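Local coordinates for protein cytidylyltransferase (Leptospira borgpetersenii serovar Hardjo-bovis, PDB 6OEW) that probably transfers a cytidylyl group from a nucleotide to an acceptor, as a metal-dependent nucleotidyltransferase of the GT-A fold, at residues 109-121 with 136-150. Numbering follows the deposited sequence.
With EDO (1,2-ethanediol), chain D.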
loop_
_atom_site.group_PDB
_atom_site.type_symbol
_atom_site.label_atom_id
_atom_site.label_comp_id
_atom_site.label_asym_id
_atom_site.label_seq_id
_atom_site.Cartn_x
_atom_site.Cartn_y
_atom_site.Cartn_z
ATOM N N CYS A 109 1.300 5.459 0.164
ATOM C CA CYS A 109 -0.160 5.502 0.105
ATOM C C CYS A 109 -0.755 5.842 1.471
ATOM O O CYS A 109 -1.525 5.052 2.042
ATOM C CB CYS A 109 -0.705 4.165 -0.385
ATOM S SG CYS A 109 -0.259 3.773 -2.076
ATOM N N PRO A 110 -0.453 7.025 2.003
ATOM C CA PRO A 110 -0.857 7.328 3.383
ATOM C C PRO A 110 -2.360 7.406 3.607
ATOM O O PRO A 110 -2.777 7.301 4.766
ATOM C CB PRO A 110 -0.201 8.686 3.638
ATOM C CG PRO A 110 -0.127 9.307 2.271
ATOM C CD PRO A 110 0.278 8.158 1.402
ATOM N N LEU A 111 -3.181 7.626 2.574
ATOM C CA LEU A 111 -4.629 7.737 2.750
ATOM C C LEU A 111 -5.355 6.445 2.417
ATOM O O LEU A 111 -6.579 6.468 2.214
ATOM C CB LEU A 111 -5.209 8.879 1.914
ATOM C CG LEU A 111 -4.557 10.249 2.169
ATOM C CD1 LEU A 111 -5.315 11.357 1.490
ATOM C CD2 LEU A 111 -4.428 10.548 3.655
ATOM N N ILE A 112 -4.625 5.326 2.368
ATOM C CA ILE A 112 -5.228 4.022 2.109
ATOM C C ILE A 112 -6.456 3.831 2.990
ATOM O O ILE A 112 -6.479 4.249 4.155
ATOM C CB ILE A 112 -4.174 2.925 2.342
ATOM C CG1 ILE A 112 -4.616 1.606 1.705
ATOM C CG2 ILE A 112 -3.794 2.814 3.853
ATOM C CD1 ILE A 112 -4.334 1.540 0.209
ATOM N N ASP A 113 -7.497 3.225 2.419
ATOM C CA ASP A 113 -8.798 3.077 3.078
ATOM C C ASP A 113 -8.936 1.632 3.546
ATOM O O ASP A 113 -8.893 0.701 2.729
ATOM C CB ASP A 113 -9.936 3.470 2.131
ATOM C CG ASP A 113 -11.337 3.380 2.781
ATOM O OD1 ASP A 113 -11.558 2.544 3.677
ATOM O OD2 ASP A 113 -12.235 4.137 2.378
ATOM N N SER A 114 -9.072 1.443 4.861
ATOM C CA SER A 114 -9.099 0.082 5.386
ATOM C C SER A 114 -10.372 -0.655 4.977
ATOM O O SER A 114 -10.371 -1.896 4.914
ATOM C CB SER A 114 -8.934 0.109 6.909
ATOM O OG SER A 114 -10.117 0.599 7.542
ATOM N N LYS A 115 -11.453 0.072 4.661
ATOM C CA LYS A 115 -12.687 -0.603 4.259
ATOM C C LYS A 115 -12.536 -1.254 2.890
ATOM O O LYS A 115 -13.040 -2.361 2.662
ATOM C CB LYS A 115 -13.871 0.381 4.268
ATOM N N ILE A 116 -11.844 -0.590 1.966
ATOM C CA ILE A 116 -11.574 -1.189 0.665
ATOM C C ILE A 116 -10.667 -2.399 0.827
ATOM O O ILE A 116 -10.905 -3.465 0.243
ATOM C CB ILE A 116 -10.953 -0.147 -0.285
ATOM C CG1 ILE A 116 -11.924 1.021 -0.486
ATOM C CG2 ILE A 116 -10.518 -0.809 -1.613
ATOM C CD1 ILE A 116 -11.367 2.154 -1.313
ATOM N N LEU A 117 -9.601 -2.247 1.618
ATOM C CA LEU A 117 -8.724 -3.379 1.903
ATOM C C LEU A 117 -9.520 -4.569 2.435
ATOM O O LEU A 117 -9.355 -5.693 1.958
ATOM C CB LEU A 117 -7.635 -2.954 2.895
ATOM C CG LEU A 117 -6.451 -3.880 3.188
ATOM C CD1 LEU A 117 -5.250 -3.010 3.702
ATOM C CD2 LEU A 117 -6.818 -4.994 4.203
ATOM N N ASP A 118 -10.418 -4.332 3.402
ATOM C CA ASP A 118 -11.137 -5.448 4.015
ATOM C C ASP A 118 -12.078 -6.109 3.020
ATOM O O ASP A 118 -12.235 -7.339 3.031
ATOM C CB ASP A 118 -11.918 -4.978 5.241
ATOM C CG ASP A 118 -11.004 -4.616 6.411
ATOM O OD1 ASP A 118 -9.778 -4.872 6.321
ATOM O OD2 ASP A 118 -11.516 -4.090 7.417
ATOM N N LEU A 119 -12.736 -5.311 2.171
ATOM C CA LEU A 119 -13.630 -5.885 1.163
ATOM C C LEU A 119 -12.859 -6.764 0.200
ATOM O O LEU A 119 -13.342 -7.821 -0.225
ATOM C CB LEU A 119 -14.345 -4.774 0.391
ATOM C CG LEU A 119 -15.477 -4.023 1.087
ATOM C CD1 LEU A 119 -15.915 -2.803 0.275
ATOM C CD2 LEU A 119 -16.664 -4.987 1.300
ATOM N N MET A 120 -11.663 -6.319 -0.189
ATOM C CA MET A 120 -10.854 -7.091 -1.119
ATOM C C MET A 120 -10.384 -8.382 -0.477
ATOM O O MET A 120 -10.395 -9.437 -1.125
ATOM C CB MET A 120 -9.664 -6.259 -1.619
ATOM C CG MET A 120 -10.087 -5.189 -2.625
ATOM S SD MET A 120 -8.684 -4.158 -3.173
ATOM C CE MET A 120 -7.697 -5.357 -4.065
ATOM N N VAL A 121 -9.985 -8.326 0.798
ATOM C CA VAL A 121 -9.570 -9.555 1.468
ATOM C C VAL A 121 -10.756 -10.508 1.576
ATOM O O VAL A 121 -10.618 -11.714 1.352
ATOM C CB VAL A 121 -8.965 -9.264 2.855
ATOM C CG1 VAL A 121 -8.697 -10.584 3.557
ATOM C CG2 VAL A 121 -7.643 -8.436 2.762
ATOM N N ASN A 136 -6.282 -4.095 -7.273
ATOM C CA ASN A 136 -7.104 -2.984 -7.734
ATOM C C ASN A 136 -6.276 -1.957 -8.500
ATOM O O ASN A 136 -6.752 -0.845 -8.749
ATOM C CB ASN A 136 -7.819 -2.309 -6.548
ATOM C CG ASN A 136 -6.845 -1.468 -5.687
ATOM O OD1 ASN A 136 -5.602 -1.490 -5.896
ATOM N ND2 ASN A 136 -7.394 -0.732 -4.730
ATOM N N CYS A 137 -5.035 -2.298 -8.869
ATOM C CA CYS A 137 -4.187 -1.291 -9.491
ATOM C C CYS A 137 -3.453 -1.826 -10.714
ATOM O O CYS A 137 -2.386 -1.303 -11.062
ATOM C CB CYS A 137 -3.202 -0.713 -8.455
ATOM S SG CYS A 137 -2.108 -1.926 -7.664
ATOM N N PHE A 138 -3.995 -2.852 -11.379
ATOM C CA PHE A 138 -3.564 -3.162 -12.738
ATOM C C PHE A 138 -4.340 -2.226 -13.654
ATOM O O PHE A 138 -3.875 -1.121 -13.955
ATOM C CB PHE A 138 -3.801 -4.633 -13.068
ATOM C CG PHE A 138 -3.261 -5.059 -14.409
ATOM C CD1 PHE A 138 -1.919 -4.929 -14.708
ATOM C CD2 PHE A 138 -4.099 -5.639 -15.351
ATOM C CE1 PHE A 138 -1.430 -5.332 -15.939
ATOM C CE2 PHE A 138 -3.606 -6.049 -16.581
ATOM C CZ PHE A 138 -2.278 -5.900 -16.868
ATOM N N GLN A 139 -5.539 -2.635 -14.070
ATOM C CA GLN A 139 -6.533 -1.642 -14.458
ATOM C C GLN A 139 -6.720 -0.686 -13.286
ATOM O O GLN A 139 -6.839 -1.122 -12.135
ATOM C CB GLN A 139 -7.872 -2.313 -14.800
ATOM C CG GLN A 139 -7.946 -3.013 -16.140
ATOM C CD GLN A 139 -9.358 -3.496 -16.427
ATOM O OE1 GLN A 139 -10.148 -2.802 -17.073
ATOM N NE2 GLN A 139 -9.687 -4.692 -15.924
ATOM N N ARG A 140 -6.727 0.617 -13.560
ATOM C CA ARG A 140 -6.856 1.618 -12.505
ATOM C C ARG A 140 -8.177 2.367 -12.613
ATOM O O ARG A 140 -8.399 3.098 -13.586
ATOM C CB ARG A 140 -5.686 2.604 -12.552
ATOM C CG ARG A 140 -4.379 1.953 -12.130
ATOM C CD ARG A 140 -3.180 2.928 -12.209
ATOM N NE ARG A 140 -2.019 2.316 -11.562
ATOM C CZ ARG A 140 -1.804 2.352 -10.249
ATOM N NH1 ARG A 140 -2.654 3.000 -9.451
ATOM N NH2 ARG A 140 -0.737 1.754 -9.725
ATOM N N THR A 141 -9.035 2.213 -11.598
ATOM C CA THR A 141 -10.220 3.049 -11.463
ATOM C C THR A 141 -10.321 3.737 -10.110
ATOM O O THR A 141 -11.219 4.569 -9.940
ATOM C CB THR A 141 -11.518 2.241 -11.719
ATOM O OG1 THR A 141 -11.529 1.051 -10.918
ATOM C CG2 THR A 141 -11.657 1.879 -13.191
ATOM N N PHE A 142 -9.456 3.422 -9.148
ATOM C CA PHE A 142 -9.295 4.241 -7.952
ATOM C C PHE A 142 -8.237 5.313 -8.209
ATOM O O PHE A 142 -7.419 5.204 -9.126
ATOM C CB PHE A 142 -8.881 3.405 -6.732
ATOM C CG PHE A 142 -9.887 2.361 -6.347
ATOM C CD1 PHE A 142 -10.889 2.646 -5.426
ATOM C CD2 PHE A 142 -9.826 1.098 -6.906
ATOM C CE1 PHE A 142 -11.835 1.692 -5.074
ATOM C CE2 PHE A 142 -10.799 0.122 -6.557
ATOM C CZ PHE A 142 -11.776 0.429 -5.635
ATOM N N ALA A 143 -8.281 6.368 -7.400
ATOM C CA ALA A 143 -7.187 7.335 -7.403
ATOM C C ALA A 143 -5.864 6.629 -7.121
ATOM O O ALA A 143 -5.812 5.630 -6.405
ATOM C CB ALA A 143 -7.427 8.421 -6.359
ATOM N N ARG A 144 -4.781 7.144 -7.698
ATOM C CA ARG A 144 -3.469 6.640 -7.322
ATOM C C ARG A 144 -3.255 6.856 -5.833
ATOM O O ARG A 144 -3.634 7.891 -5.290
ATOM C CB ARG A 144 -2.375 7.341 -8.118
ATOM C CG ARG A 144 -2.152 6.696 -9.457
ATOM C CD ARG A 144 -1.028 7.331 -10.264
ATOM N NE ARG A 144 -1.095 6.800 -11.621
ATOM C CZ ARG A 144 -0.475 5.695 -12.020
ATOM N NH1 ARG A 144 -0.618 5.272 -13.271
ATOM N NH2 ARG A 144 0.299 5.023 -11.172
ATOM N N GLY A 145 -2.676 5.864 -5.164
ATOM C CA GLY A 145 -2.559 5.919 -3.725
ATOM C C GLY A 145 -3.532 5.049 -2.955
ATOM O O GLY A 145 -3.443 5.003 -1.721
ATOM N N MET A 146 -4.479 4.387 -3.624
ATOM C CA MET A 146 -5.308 3.376 -2.987
ATOM C C MET A 146 -4.843 1.961 -3.312
ATOM O O MET A 146 -5.612 1.017 -3.110
ATOM C CB MET A 146 -6.782 3.506 -3.408
ATOM C CG MET A 146 -7.572 4.624 -2.788
ATOM S SD MET A 146 -7.479 4.729 -0.998
ATOM C CE MET A 146 -6.536 6.250 -0.902
ATOM N N ASP A 147 -3.612 1.799 -3.810
ATOM C CA ASP A 147 -3.193 0.537 -4.423
ATOM C C ASP A 147 -3.146 -0.583 -3.395
ATOM O O ASP A 147 -2.534 -0.448 -2.327
ATOM C CB ASP A 147 -1.807 0.663 -5.065
ATOM C CG ASP A 147 -1.713 1.759 -6.120
ATOM O OD1 ASP A 147 -2.644 2.572 -6.287
ATOM O OD2 ASP A 147 -0.655 1.801 -6.778
ATOM N N ILE A 148 -3.779 -1.701 -3.737
ATOM C CA ILE A 148 -3.821 -2.881 -2.887
ATOM C C ILE A 148 -3.609 -4.084 -3.781
ATOM O O ILE A 148 -4.272 -4.216 -4.817
ATOM C CB ILE A 148 -5.170 -2.989 -2.143
ATOM C CG1 ILE A 148 -5.377 -1.771 -1.225
ATOM C CG2 ILE A 148 -5.234 -4.307 -1.371
ATOM C CD1 ILE A 148 -6.880 -1.536 -0.763
ATOM N N GLU A 149 -2.682 -4.946 -3.396
ATOM C CA GLU A 149 -2.463 -6.229 -4.036
ATOM C C GLU A 149 -2.520 -7.291 -2.958
ATOM O O GLU A 149 -2.022 -7.080 -1.849
ATOM C CB GLU A 149 -1.094 -6.273 -4.775
ATOM C CG GLU A 149 -1.017 -5.212 -5.847
ATOM C CD GLU A 149 0.408 -4.785 -6.172
ATOM O OE1 GLU A 149 1.213 -4.606 -5.229
ATOM O OE2 GLU A 149 0.696 -4.629 -7.376
ATOM N N ILE A 150 -3.177 -8.403 -3.265
ATOM C CA ILE A 150 -3.324 -9.520 -2.340
ATOM C C ILE A 150 -2.908 -10.786 -3.060
ATOM O O ILE A 150 -3.417 -11.076 -4.148
ATOM C CB ILE A 150 -4.776 -9.644 -1.834
ATOM C CG1 ILE A 150 -5.238 -8.279 -1.281
ATOM C CG2 ILE A 150 -4.834 -10.715 -0.777
ATOM C CD1 ILE A 150 -6.744 -8.265 -0.856
HETATM C C1 EDO D . -10.944 4.269 7.767
HETATM O O1 EDO D . -11.446 2.927 7.644
HETATM C C2 EDO D . -9.749 4.493 6.833
HETATM O O2 EDO D . -8.764 3.471 7.052
HETATM O O HOH W 1 -2.856 7.487 -0.234
#
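I116 CD1 meets the F142 ring obliquely, 3.8 Å from CE1. The R140 guanidinium has C137 CB over one face and R144 NH2 over the other, and its NH1 and NH2 grip the two carboxylate oxygens of D147, just after the A143-M146 turn. The amide of N136 is a third flat group: M120 SD packs near it, while its own bonds tie the 136-150 loop together. In the amide plane, ND2 gives an almost straight bond to M146 O (175°), and OD1 accepts from I148 N, the donor lying above the carbonyl plane. In this GT-A-like α/β fold the contact seats helix 114-126 against the loop leading into strand 149-152 of the central mixed sheet; I116, L117, M120 and V121 meet it mainly through apolar side chains. I148 carries much of the packing: CG1 stands beside the backbone N (chi1 -61°), which carries CD1 to the helix, 3.7 Å from L117 N and close to I116 CG2. M120, its chain bent at chi3 (66°), crosses I148 and brings CE to 3.8 Å from I148 CG2. Two residues further along the chain, I150 CD1 sits 3.6 Å from M120 CB and also touches V121 CG2. At the other end, I112 CD1 reaches over the M146-D147 backbone to I148 CG1, and M146 bends back so that SD lies near D113 N. D113 caps the helix through OD1 to K115 N, while OD2 accepts from Y224 N. C109 follows D108, a magnesium ligand seen in a structure of this protein; its CB and SG lie against G145 O, with CB at 3.2 Å. A water joins the two segments, accepting from L111 N (2.8 Å) and donating to G145 O (3.0 Å).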